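PDB 5DAJ: NalD from Pseudomonas aeruginosa PAO1, which represses expression of the MexAB-OprM multidrug efflux pump as its secondary, TetR-family repressor and binds novobiocin, which induces the pump. Local coordinates for residues 111-116 with 169-174; 94-99 with 188-193; 21-26 with 52-57. All coordinates share one frame; numbering follows the deposited sequence.

All three contacts join helix to helix through apolar side-chain atoms, yet they differ with their place in the all-helical TetR fold. Contacts 2 and 3 are buried, whereas contact 1 is only partly so, although its centre lies nearest the chain's centre in space. Contacts 1 and 2 belong to the C-terminal region and meet directly, Phe174 and Leu173 packing against Ala95 and Val96. Contact 3 lies in the N-terminal DNA-binding part, about 28 Å between centres from contact 2. Contact 1 connects the two regions: Ile111 packs on Phe23, and Arg115 probably hydrogen-bonds to the carbonyl of Leu24. No hydrogen bond crosses any of the three; polar bonds lie at the edges of contacts 2 and 3.

Contact 1 of 3, residues 111-116 with 169-174; sequences ILMQRC and LILGLF
Met113, built as selenomethionine, alone carries this contact for residues 111-116, and it does so with the far end of its side chain. Methyl CE lies 3.7 Å from CD1 of Leu171, while SE stands 4.2 Å from CB of Phe174, at the root of that side chain and not against its ring. Its CG is anti to the carbonyl carbon (chi1 -57°) and the chain is extended beyond it, which gives the reach needed where even the nearest CA atoms, those of Met113 and Phe174, are 8.7 Å apart. Helices 103-114 and 159-179 are thereby joined inside the C-terminal region of a TetR-type repressor; in this family the helix corresponding to 103-114 commonly links that region to the DNA-binding one. Further out, Met113 also touches Asn175, next to Phe174, and Leu178, a turn further along helix 159-179. From another face of helix 103-114, Ile111 packs on Phe58 and Met61 of helix 54-63. Helix 159-179 is itself backed by helix 186-201, with Leu169 and Leu173 both against Leu194, and by the second subunit, where Leu171 meets Asp176 of that chain and Leu173 its Ala168.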
loop_
_atom_site.group_PDB
_atom_site.type_symbol
_atom_site.label_atom_id
_atom_site.label_comp_id
_atom_site.label_asym_id
_atom_site.label_seq_id
_atom_site.Cartn_x
_atom_site.Cartn_y
_atom_site.Cartn_z
ATOM N N ILE A 111 0.540 3.283 11.364
ATOM C CA ILE A 111 0.840 4.717 11.221
ATOM C C ILE A 111 1.420 5.009 9.833
ATOM O O ILE A 111 0.942 5.900 9.122
ATOM C CB ILE A 111 1.829 5.230 12.286
ATOM C CG1 ILE A 111 1.179 5.232 13.663
ATOM C CG2 ILE A 111 2.287 6.635 11.941
ATOM C CD1 ILE A 111 2.170 5.347 14.796
ATOM N N LEU A 112 2.446 4.244 9.474
ATOM C CA LEU A 112 3.156 4.405 8.201
ATOM C C LEU A 112 2.246 4.361 6.972
ATOM O O LEU A 112 2.349 5.190 6.070
ATOM C CB LEU A 112 4.231 3.332 8.047
ATOM C CG LEU A 112 4.913 3.269 6.680
ATOM C CD1 LEU A 112 5.595 4.587 6.379
ATOM C CD2 LEU A 112 5.913 2.123 6.615
HETATM N N MSE A 113 1.348 3.397 6.951
HETATM C CA MSE A 113 0.539 3.141 5.757
HETATM C C MSE A 113 -0.844 3.706 5.795
HETATM O O MSE A 113 -1.524 3.750 4.775
HETATM C CB MSE A 113 0.440 1.644 5.594
HETATM C CG MSE A 113 1.856 1.090 5.500
HETATM SE SE MSE A 113 1.786 -0.765 4.916
HETATM C CE MSE A 113 3.738 -1.057 4.837
ATOM N N GLN A 114 -1.241 4.211 6.948
ATOM C CA GLN A 114 -2.622 4.627 7.181
ATOM C C GLN A 114 -2.837 5.990 7.836
ATOM O O GLN A 114 -3.873 6.639 7.597
ATOM C CB GLN A 114 -3.281 3.583 8.052
ATOM C CG GLN A 114 -4.748 3.389 7.784
ATOM C CD GLN A 114 -4.975 2.194 6.920
ATOM O OE1 GLN A 114 -4.454 1.100 7.203
ATOM N NE2 GLN A 114 -5.733 2.387 5.840
ATOM N N ARG A 115 -1.877 6.424 8.643
ATOM C CA ARG A 115 -2.037 7.636 9.425
ATOM C C ARG A 115 -1.004 8.714 9.093
ATOM O O ARG A 115 -0.746 9.575 9.928
ATOM C CB ARG A 115 -1.951 7.310 10.914
ATOM C CG ARG A 115 -2.928 6.263 11.410
ATOM C CD ARG A 115 -4.345 6.798 11.526
ATOM N NE ARG A 115 -5.318 5.786 11.132
ATOM C CZ ARG A 115 -5.689 4.741 11.870
ATOM N NH1 ARG A 115 -5.185 4.532 13.082
ATOM N NH2 ARG A 115 -6.583 3.886 11.382
ATOM N N CYS A 116 -0.426 8.699 7.893
ATOM C CA CYS A 116 0.475 9.782 7.499
ATOM C C CYS A 116 0.549 10.045 6.003
ATOM O O CYS A 116 0.444 9.147 5.191
ATOM C CB CYS A 116 1.871 9.573 8.076
ATOM S SG CYS A 116 2.986 8.630 7.062
ATOM N N LEU A 169 3.596 -7.928 -3.613
ATOM C CA LEU A 169 2.675 -8.825 -2.905
ATOM C C LEU A 169 2.763 -8.664 -1.390
ATOM O O LEU A 169 1.740 -8.504 -0.725
ATOM C CB LEU A 169 2.915 -10.287 -3.260
ATOM C CG LEU A 169 2.057 -11.292 -2.479
ATOM C CD1 LEU A 169 0.579 -11.067 -2.728
ATOM C CD2 LEU A 169 2.441 -12.706 -2.849
ATOM N N ILE A 170 3.984 -8.684 -0.849
ATOM C CA ILE A 170 4.193 -8.507 0.602
ATOM C C ILE A 170 3.624 -7.164 1.065
ATOM O O ILE A 170 2.893 -7.095 2.052
ATOM C CB ILE A 170 5.678 -8.549 1.024
ATOM C CG1 ILE A 170 6.367 -9.826 0.548
ATOM C CG2 ILE A 170 5.806 -8.441 2.540
ATOM C CD1 ILE A 170 5.648 -11.111 0.909
ATOM N N LEU A 171 3.984 -6.106 0.348
ATOM C CA LEU A 171 3.531 -4.757 0.664
ATOM C C LEU A 171 2.014 -4.666 0.643
ATOM O O LEU A 171 1.413 -4.059 1.525
ATOM C CB LEU A 171 4.108 -3.753 -0.327
ATOM C CG LEU A 171 3.690 -2.297 -0.165
ATOM C CD1 LEU A 171 4.113 -1.735 1.182
ATOM C CD2 LEU A 171 4.281 -1.469 -1.288
ATOM N N GLY A 172 1.414 -5.265 -0.382
ATOM C CA GLY A 172 -0.032 -5.280 -0.548
ATOM C C GLY A 172 -0.760 -6.004 0.570
ATOM O O GLY A 172 -1.779 -5.529 1.061
ATOM N N LEU A 173 -0.225 -7.147 0.979
ATOM C CA LEU A 173 -0.789 -7.907 2.095
ATOM C C LEU A 173 -0.789 -7.099 3.394
ATOM O O LEU A 173 -1.794 -7.058 4.102
ATOM C CB LEU A 173 -0.031 -9.219 2.307
ATOM C CG LEU A 173 -0.216 -10.275 1.222
ATOM C CD1 LEU A 173 0.769 -11.404 1.452
ATOM C CD2 LEU A 173 -1.635 -10.808 1.197
ATOM N N PHE A 174 0.346 -6.470 3.682
ATOM C CA PHE A 174 0.480 -5.554 4.827
ATOM C C PHE A 174 -0.556 -4.443 4.734
ATOM O O PHE A 174 -1.289 -4.183 5.681
ATOM C CB PHE A 174 1.878 -4.930 4.886
ATOM C CG PHE A 174 2.895 -5.773 5.604
ATOM C CD1 PHE A 174 3.103 -7.088 5.245
ATOM C CD2 PHE A 174 3.669 -5.231 6.628
ATOM C CE1 PHE A 174 4.045 -7.858 5.906
ATOM C CE2 PHE A 174 4.617 -5.991 7.297
ATOM C CZ PHE A 174 4.808 -7.309 6.930
#

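Contact 2 of 3, residues 94-99 with 188-193; sequences EAVQSL and TDAEHL
Ala190 projects its methyl group toward helix 84-101 and is met by Val96 and Gln97 from residues 94-99. The apolar part of the contact centres on CB of Ala190, which lies 3.6 Å from CG1 of Val96 and 4.1 Å from CG of Gln97, so that one methyl sits against two neighbouring residues of the facing helix. Val96 turns CG1 to this task by holding it anti to the backbone N (chi1 171°); its other branch, CG2, packs toward Leu173 of helix 159-179. The small alanine allows a close approach of main chains, the CA atoms of Val96 and Ala190 being 6.3 Å apart, and Leu93, a turn earlier on helix 84-101, adds to the packing around Ala190.

Polar interactions frame this patch. Gln97 uses its aliphatic part against Ala190, and its extended chain carries NE2 on to a hydrogen bond with the carbonyl O of Asp187, just before residues 188-193. Asp189 turns its carboxylate elsewhere: OD2 accepts from the backbone N of Asp185, and OD1 forms a salt bridge with Arg160 of the second subunit. Leu193 likewise packs on Ile161 of that subunit, which places helix 186-201 at the dimer interface as well as in the C-terminal helical bundle.

With no hydrogen bond running directly between residues 94-99 and 188-193, their mutual fit depends on methyl and methylene groups, while directional bonding is left to the adjoining turn and the partner chain.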
loop_
_atom_site.group_PDB
_atom_site.type_symbol
_atom_site.label_atom_id
_atom_site.label_comp_id
_atom_site.label_asym_id
_atom_site.label_seq_id
_atom_site.Cartn_x
_atom_site.Cartn_y
_atom_site.Cartn_z
ATOM N N GLU A 94 7.234 -15.114 7.824
ATOM C CA GLU A 94 7.391 -14.554 9.175
ATOM C C GLU A 94 7.005 -13.080 9.254
ATOM O O GLU A 94 6.396 -12.634 10.239
ATOM C CB GLU A 94 8.824 -14.726 9.663
ATOM C CG GLU A 94 9.213 -16.176 9.907
ATOM C CD GLU A 94 10.667 -16.339 10.305
ATOM O OE1 GLU A 94 11.322 -15.320 10.622
ATOM O OE2 GLU A 94 11.149 -17.497 10.312
ATOM N N ALA A 95 7.373 -12.328 8.223
ATOM C CA ALA A 95 6.999 -10.910 8.134
ATOM C C ALA A 95 5.476 -10.752 8.209
ATOM O O ALA A 95 4.967 -9.953 9.006
ATOM C CB ALA A 95 7.529 -10.295 6.846
ATOM N N VAL A 96 4.766 -11.525 7.385
ATOM C CA VAL A 96 3.300 -11.482 7.356
ATOM C C VAL A 96 2.735 -11.920 8.709
ATOM O O VAL A 96 1.860 -11.261 9.266
ATOM C CB VAL A 96 2.706 -12.347 6.220
ATOM C CG1 VAL A 96 1.187 -12.476 6.342
ATOM C CG2 VAL A 96 3.054 -11.753 4.867
ATOM N N GLN A 97 3.253 -13.025 9.229
ATOM C CA GLN A 97 2.838 -13.531 10.543
ATOM C C GLN A 97 3.133 -12.573 11.721
ATOM O O GLN A 97 2.396 -12.560 12.700
ATOM C CB GLN A 97 3.480 -14.885 10.805
ATOM C CG GLN A 97 2.901 -15.993 9.944
ATOM C CD GLN A 97 3.500 -17.350 10.243
ATOM O OE1 GLN A 97 4.682 -17.462 10.547
ATOM N NE2 GLN A 97 2.684 -18.391 10.161
ATOM N N SER A 98 4.191 -11.768 11.613
ATOM C CA SER A 98 4.551 -10.760 12.649
ATOM C C SER A 98 3.476 -9.688 12.900
ATOM O O SER A 98 3.432 -9.078 13.982
ATOM C CB SER A 98 5.861 -10.052 12.306
ATOM O OG SER A 98 5.679 -9.134 11.247
ATOM N N LEU A 99 2.623 -9.459 11.897
ATOM C CA LEU A 99 1.467 -8.550 12.024
ATOM C C LEU A 99 0.595 -8.829 13.244
ATOM O O LEU A 99 0.058 -7.906 13.847
ATOM C CB LEU A 99 0.579 -8.625 10.779
ATOM C CG LEU A 99 1.124 -7.973 9.514
ATOM C CD1 LEU A 99 0.308 -8.411 8.306
ATOM C CD2 LEU A 99 1.106 -6.464 9.655
ATOM N N THR A 188 -2.645 -18.237 10.041
ATOM C CA THR A 188 -2.999 -19.458 9.298
ATOM C C THR A 188 -3.170 -19.295 7.780
ATOM O O THR A 188 -3.143 -20.294 7.061
ATOM C CB THR A 188 -4.293 -20.101 9.850
ATOM O OG1 THR A 188 -5.392 -19.188 9.722
ATOM C CG2 THR A 188 -4.117 -20.493 11.307
ATOM N N ASP A 189 -3.357 -18.066 7.300
ATOM C CA ASP A 189 -3.511 -17.804 5.850
ATOM C C ASP A 189 -2.238 -17.377 5.125
ATOM O O ASP A 189 -2.171 -17.478 3.904
ATOM C CB ASP A 189 -4.572 -16.738 5.589
ATOM C CG ASP A 189 -5.962 -17.170 6.003
ATOM O OD1 ASP A 189 -6.312 -18.362 5.865
ATOM O OD2 ASP A 189 -6.715 -16.298 6.475
ATOM N N ALA A 190 -1.238 -16.903 5.860
ATOM C CA ALA A 190 0.020 -16.421 5.257
ATOM C C ALA A 190 0.630 -17.397 4.252
ATOM O O ALA A 190 1.000 -17.001 3.152
ATOM C CB ALA A 190 1.036 -16.098 6.334
ATOM N N GLU A 191 0.748 -18.658 4.648
ATOM C CA GLU A 191 1.268 -19.732 3.769
ATOM C C GLU A 191 0.590 -19.741 2.408
ATOM O O GLU A 191 1.252 -19.789 1.367
ATOM C CB GLU A 191 1.027 -21.113 4.374
ATOM C CG GLU A 191 1.841 -21.441 5.610
ATOM C CD GLU A 191 1.377 -22.721 6.283
ATOM O OE1 GLU A 191 0.792 -23.597 5.600
ATOM O OE2 GLU A 191 1.598 -22.850 7.504
ATOM N N HIS A 192 -0.736 -19.715 2.442
ATOM C CA HIS A 192 -1.564 -19.863 1.235
ATOM C C HIS A 192 -1.631 -18.597 0.389
ATOM O O HIS A 192 -1.812 -18.665 -0.823
ATOM C CB HIS A 192 -2.973 -20.294 1.622
ATOM C CG HIS A 192 -3.020 -21.594 2.355
ATOM N ND1 HIS A 192 -2.814 -22.807 1.732
ATOM C CD2 HIS A 192 -3.240 -21.871 3.663
ATOM C CE1 HIS A 192 -2.916 -23.776 2.623
ATOM N NE2 HIS A 192 -3.172 -23.236 3.802
ATOM N N LEU A 193 -1.480 -17.447 1.040
ATOM C CA LEU A 193 -1.426 -16.157 0.342
ATOM C C LEU A 193 -0.136 -15.989 -0.460
ATOM O O LEU A 193 -0.139 -15.400 -1.547
ATOM C CB LEU A 193 -1.577 -15.011 1.338
ATOM C CG LEU A 193 -2.964 -14.939 1.982
ATOM C CD1 LEU A 193 -2.921 -14.148 3.284
ATOM C CD2 LEU A 193 -3.981 -14.340 1.021
#

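Contact 3 of 3, residues 21-26 with 52-57; sequences ELFLEK and QNKAHL
Phe23 and Lys54 mark the closest backbone approach of the two segments, with CA atoms 11.1 Å apart, a gap that side chains must span. Residues 21-26 are the last turns of helix 6-26; residues 52-57 leave the preceding helix at Gln52, which has positive phi, and enter helix 54-63. The contact thus packs the helices before and after the predicted helix-turn-helix motif of a TetR-type DNA-binding domain. Phe23 reaches across with its ring, which a chi1 of -71° swings to the side of the backbone N. CE2 of the ring lies 4.2 Å from CD2 of Leu57, and CZ lies 4.4 Å from CG of Lys54; both neighbours approach the ring obliquely. Leu57 also touches Leu33 of helix 33-40, and Phe23 packs on Thr31, so the motif's first helix and the loop before it join the same hydrophobic centre. Beyond its methylenes, Lys54 extends NZ to the carbonyls of Thr31 and Val28 and to a salt bridge with Glu121. At the start of helix 54-63, Asn53 is the N-cap: its OD1 accepts the backbone N-H of His56 at 2.8 Å, with an N-H...O angle of 159° and the donor 32° out of the plane of the side-chain carbonyl.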
loop_
_atom_site.group_PDB
_atom_site.type_symbol
_atom_site.label_atom_id
_atom_site.label_comp_id
_atom_site.label_asym_id
_atom_site.label_seq_id
_atom_site.Cartn_x
_atom_site.Cartn_y
_atom_site.Cartn_z
ATOM N N GLU A 21 1.454 6.769 20.035
ATOM C CA GLU A 21 0.038 6.845 20.441
ATOM C C GLU A 21 -0.707 8.002 19.745
ATOM O O GLU A 21 -1.819 7.815 19.231
ATOM C CB GLU A 21 -0.041 6.973 21.975
ATOM C CG GLU A 21 -1.352 7.064 22.665
ATOM C CD GLU A 21 -1.294 7.904 23.936
ATOM O OE1 GLU A 21 -1.629 9.126 23.955
ATOM O OE2 GLU A 21 -0.866 7.322 24.935
ATOM N N LEU A 22 -0.079 9.177 19.706
ATOM C CA LEU A 22 -0.696 10.369 19.085
ATOM C C LEU A 22 -0.866 10.236 17.572
ATOM O O LEU A 22 -1.958 10.485 17.052
ATOM C CB LEU A 22 0.077 11.652 19.399
ATOM C CG LEU A 22 -0.427 12.407 20.631
ATOM C CD1 LEU A 22 0.204 11.857 21.896
ATOM C CD2 LEU A 22 -0.133 13.889 20.502
ATOM N N PHE A 23 0.210 9.861 16.882
ATOM C CA PHE A 23 0.165 9.612 15.432
ATOM C C PHE A 23 -0.942 8.626 15.094
ATOM O O PHE A 23 -1.717 8.847 14.159
ATOM C CB PHE A 23 1.486 9.032 14.902
ATOM C CG PHE A 23 2.639 9.999 14.869
ATOM C CD1 PHE A 23 2.463 11.384 14.940
ATOM C CD2 PHE A 23 3.926 9.508 14.716
ATOM C CE1 PHE A 23 3.546 12.238 14.888
ATOM C CE2 PHE A 23 5.020 10.363 14.666
ATOM C CZ PHE A 23 4.828 11.729 14.748
ATOM N N LEU A 24 -1.014 7.564 15.885
ATOM C CA LEU A 24 -1.986 6.498 15.684
ATOM C C LEU A 24 -3.436 6.982 15.827
ATOM O O LEU A 24 -4.314 6.584 15.068
ATOM C CB LEU A 24 -1.700 5.347 16.655
ATOM C CG LEU A 24 -2.405 4.018 16.430
ATOM C CD1 LEU A 24 -2.090 3.443 15.059
ATOM C CD2 LEU A 24 -1.978 3.043 17.517
ATOM N N GLU A 25 -3.668 7.871 16.782
ATOM C CA GLU A 25 -5.014 8.382 17.058
ATOM C C GLU A 25 -5.404 9.596 16.197
ATOM O O GLU A 25 -6.531 9.687 15.710
ATOM C CB GLU A 25 -5.132 8.712 18.550
ATOM C CG GLU A 25 -6.559 8.935 19.005
ATOM N N LYS A 26 -4.476 10.532 16.039
ATOM C CA LYS A 26 -4.749 11.822 15.375
ATOM C C LYS A 26 -4.280 11.906 13.924
ATOM O O LYS A 26 -4.778 12.732 13.154
ATOM C CB LYS A 26 -4.084 12.961 16.159
ATOM C CG LYS A 26 -4.743 13.277 17.495
ATOM C CD LYS A 26 -3.767 13.909 18.490
ATOM C CE LYS A 26 -3.072 15.162 17.961
ATOM N NZ LYS A 26 -4.007 16.298 17.734
ATOM N N GLN A 52 15.249 16.792 16.502
ATOM C CA GLN A 52 15.402 17.890 15.512
ATOM C C GLN A 52 14.116 18.331 14.818
ATOM O O GLN A 52 13.697 19.483 14.954
ATOM C CB GLN A 52 16.464 17.560 14.479
ATOM C CG GLN A 52 17.875 17.477 15.049
ATOM C CD GLN A 52 18.248 16.062 15.426
ATOM O OE1 GLN A 52 18.439 15.201 14.551
ATOM N NE2 GLN A 52 18.355 15.800 16.726
ATOM N N ASN A 53 13.503 17.421 14.076
ATOM C CA ASN A 53 12.251 17.699 13.389
ATOM C C ASN A 53 11.333 16.487 13.373
ATOM O O ASN A 53 11.744 15.374 13.704
ATOM C CB ASN A 53 12.557 18.172 11.966
ATOM C CG ASN A 53 13.316 17.132 11.155
ATOM O OD1 ASN A 53 12.760 16.106 10.787
ATOM N ND2 ASN A 53 14.578 17.406 10.850
ATOM N N LYS A 54 10.101 16.709 12.927
ATOM C CA LYS A 54 9.073 15.663 12.908
ATOM C C LYS A 54 9.455 14.471 12.028
ATOM O O LYS A 54 9.185 13.327 12.380
ATOM C CB LYS A 54 7.712 16.230 12.455
ATOM C CG LYS A 54 6.535 15.339 12.840
ATOM C CD LYS A 54 5.254 15.677 12.111
ATOM C CE LYS A 54 4.686 17.004 12.536
ATOM N NZ LYS A 54 3.311 17.178 11.994
ATOM N N ALA A 55 10.037 14.748 10.864
ATOM C CA ALA A 55 10.424 13.700 9.893
ATOM C C ALA A 55 11.468 12.763 10.460
ATOM O O ALA A 55 11.392 11.549 10.268
ATOM C CB ALA A 55 10.932 14.314 8.597
ATOM N N HIS A 56 12.445 13.341 11.147
ATOM C CA HIS A 56 13.508 12.561 11.775
ATOM C C HIS A 56 12.970 11.734 12.931
ATOM O O HIS A 56 13.396 10.600 13.119
ATOM C CB HIS A 56 14.624 13.457 12.284
ATOM C CG HIS A 56 15.836 12.709 12.745
ATOM N ND1 HIS A 56 16.276 12.745 14.050
ATOM C CD2 HIS A 56 16.687 11.888 12.085
ATOM C CE1 HIS A 56 17.357 11.996 14.172
ATOM N NE2 HIS A 56 17.626 11.462 12.995
ATOM N N LEU A 57 12.051 12.323 13.696
ATOM C CA LEU A 57 11.369 11.627 14.793
ATOM C C LEU A 57 10.654 10.395 14.251
ATOM O O LEU A 57 10.851 9.278 14.724
ATOM C CB LEU A 57 10.364 12.552 15.482
ATOM C CG LEU A 57 9.803 12.063 16.819
ATOM C CD1 LEU A 57 9.379 13.238 17.683
ATOM C CD2 LEU A 57 8.625 11.110 16.650
#